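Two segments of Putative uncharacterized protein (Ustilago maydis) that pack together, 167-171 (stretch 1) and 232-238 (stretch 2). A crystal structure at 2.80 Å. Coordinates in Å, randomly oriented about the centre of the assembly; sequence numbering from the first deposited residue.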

# COMPACT_ATOMS: atom_id res chain seq x y z
N LEU C 167 14.98 -21.08 15.27
CA LEU C 167 14.39 -20.97 16.60
C LEU C 167 13.34 -22.03 16.79
O LEU C 167 12.67 -22.40 15.83
N VAL C 168 13.21 -22.50 18.02
CA VAL C 168 12.35 -23.64 18.36
C VAL C 168 11.64 -23.38 19.70
O VAL C 168 12.22 -22.80 20.62
N ASP C 169 10.37 -23.79 19.80
CA ASP C 169 9.69 -23.82 21.10
C ASP C 169 8.86 -25.09 21.36
O ASP C 169 8.82 -26.01 20.53
N GLN C 170 8.21 -25.13 22.53
CA GLN C 170 7.41 -26.28 22.98
C GLN C 170 6.46 -26.78 21.90
O GLN C 170 6.06 -27.94 21.91
N GLY C 171 6.10 -25.89 20.97
CA GLY C 171 5.22 -26.23 19.86
C GLY C 171 5.79 -27.29 18.94
O GLY C 171 5.07 -27.83 18.10
N HIS C 232 13.51 -19.40 31.44
CA HIS C 232 13.82 -20.51 32.34
C HIS C 232 12.96 -21.72 32.06
O HIS C 232 13.42 -22.86 32.20
N VAL C 233 11.72 -21.47 31.65
CA VAL C 233 10.79 -22.52 31.23
C VAL C 233 11.34 -23.28 30.01
O VAL C 233 11.31 -24.52 29.99
N LEU C 234 11.85 -22.54 29.03
CA LEU C 234 12.46 -23.11 27.82
C LEU C 234 13.79 -23.81 28.12
O LEU C 234 14.03 -24.93 27.64
N ARG C 235 14.64 -23.14 28.90
CA ARG C 235 15.88 -23.74 29.39
C ARG C 235 15.59 -25.08 30.06
O ARG C 235 16.16 -26.11 29.68
N GLY C 236 14.67 -25.07 31.03
CA GLY C 236 14.25 -26.29 31.72
C GLY C 236 13.68 -27.32 30.76
O GLY C 236 14.04 -28.50 30.81
N TRP C 237 12.80 -26.85 29.88
CA TRP C 237 12.14 -27.73 28.91
C TRP C 237 13.10 -28.36 27.95
O TRP C 237 13.12 -29.58 27.80
N TYR C 238 13.91 -27.53 27.29
CA TYR C 238 14.81 -28.01 26.26
C TYR C 238 15.82 -29.02 26.80
O TYR C 238 16.10 -30.03 26.16

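The rule of this contact is one large aromatic side chain laid from a helix against strand residue Val168 and the residues after it. Trp237 points toward stretch 1. With chi1 at 155° (t) and chi2 at 77°, its indole reaches out from the helix, so that the six-membered ring, rather than the pyrrole side, reaches the other backbone. The leading atom is CH2: Trp237 CH2 lies 3.5 Å from Asp169 C, the carbonyl carbon, and 3.7 Å from Val168 CG1.

The ring is used in two ways. Val168, the residue of stretch 1 whose CA-to-CB bond points toward the helix, takes chi1 159° (t) and sets CG1 at the ring edge, near its plane, as an apolar contact. Gln170 instead covers a face. Its N sits 3.8 Å from Trp237 CH2, and its CA lies 4.2 Å from the centroid of the six-membered ring, 28° off the normal, a CH-pi contact. The backbone of Gln170 thus does packing work that might be expected of a side chain.

Gln170 itself leaves sideways, with chi1 -46° (m), chi2 87° (p) and chi3 -25°. The bend at chi2 carries the amide across to the helix residues one turn before Trp237: Gln170 NE2 is 3.6 Å from CD2 of Leu234 and 4.1 Å from CG1 of Val233, while Gln170 CG stays 4.2 Å from CD2 of Trp237. These are van der Waals contacts; OE1 finds its hydrogen bond elsewhere in the structure.

Leu234 also starts sideways, but chi1 -70° (m) and chi2 158° (t) bring its end nearer to stretch 1, where Leu234 CD2 meets NE2 of Gln170 and lies 4.1 Å from CB of Asp169. Val233, chi1 172° (t), adds a smaller contact, CG1 to Gln170 NE2. The i, i+3 and i, i+4 spacing of Leu234 and Val233 from Trp237 places all three along this side of the helix, whose backbone hydrogen bonds include Trp237 N to Val233 O at 2.8 Å.

No hydrogen bond crosses between the stretches. Asp169 divides its carboxylate: with chi1 79° (p) and chi2 13°, Asp169 OD1 accepts from Gly171 N at 2.7 Å within the stretch, while OD2 is satisfied elsewhere in the structure. Gly171 suits that tight approach, since an ideal CB there would clash with Asp169 OD1 at 2.8 Å. One side-chain hydrogen bond lies within stretch 1, and the contact with the helix is made by van der Waals packing and the CH-pi contact, burying a modest 270 Å².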

# COMPACT_ATOMS: atom_id res chain seq x y z
CB LEU C 167 13.76 -19.60 16.80
CG LEU C 167 14.72 -18.43 16.61
CD1 LEU C 167 13.91 -17.15 16.52
CD2 LEU C 167 15.73 -18.37 17.75
CB VAL C 168 13.20 -24.94 18.45
CG1 VAL C 168 12.50 -26.00 19.28
CG2 VAL C 168 13.51 -25.47 17.06
CB ASP C 169 8.89 -22.52 21.34
CG ASP C 169 7.54 -22.48 20.61
OD1 ASP C 169 7.07 -23.52 20.09
OD2 ASP C 169 6.95 -21.38 20.55
CB GLN C 170 6.60 -25.93 24.24
CG GLN C 170 7.37 -25.21 25.34
CD GLN C 170 7.41 -23.69 25.18
OE1 GLN C 170 7.27 -23.16 24.07
NE2 GLN C 170 7.60 -22.98 26.28
CB HIS C 232 13.70 -20.08 33.80
CG HIS C 232 14.58 -18.90 34.15
ND1 HIS C 232 15.91 -19.00 34.29
CD2 HIS C 232 14.26 -17.56 34.39
CE1 HIS C 232 16.43 -17.80 34.60
NE2 HIS C 232 15.42 -16.92 34.66
CB VAL C 233 9.39 -21.95 30.93
CG1 VAL C 233 8.48 -23.00 30.30
CG2 VAL C 233 8.75 -21.42 32.20
CB LEU C 234 12.67 -22.03 26.74
CG LEU C 234 11.42 -21.46 26.04
CD1 LEU C 234 11.73 -20.09 25.45
CD2 LEU C 234 10.89 -22.40 24.97
CB ARG C 235 16.59 -22.78 30.37
CG ARG C 235 17.78 -23.38 31.11
CD ARG C 235 19.09 -23.21 30.36
NE ARG C 235 19.21 -24.11 29.22
CZ ARG C 235 19.29 -23.72 27.95
NH1 ARG C 235 19.28 -22.43 27.64
NH2 ARG C 235 19.39 -24.62 26.98
CB TRP C 237 11.06 -26.97 28.16
CG TRP C 237 10.76 -27.55 26.80
CD1 TRP C 237 10.01 -28.69 26.51
CD2 TRP C 237 11.20 -27.04 25.51
NE1 TRP C 237 9.97 -28.91 25.16
CE2 TRP C 237 10.65 -27.96 24.50
CE3 TRP C 237 11.96 -25.96 25.09
CZ2 TRP C 237 10.87 -27.78 23.14
CZ3 TRP C 237 12.18 -25.79 23.72
CH2 TRP C 237 11.65 -26.68 22.77
CB TYR C 238 15.52 -26.85 25.57
CG TYR C 238 16.31 -27.26 24.35
CD1 TYR C 238 15.66 -27.50 23.13
CD2 TYR C 238 17.69 -27.41 24.40
CE1 TYR C 238 16.38 -27.88 22.01
CE2 TYR C 238 18.41 -27.79 23.28
CZ TYR C 238 17.75 -28.02 22.09
OH TYR C 238 18.45 -28.40 20.97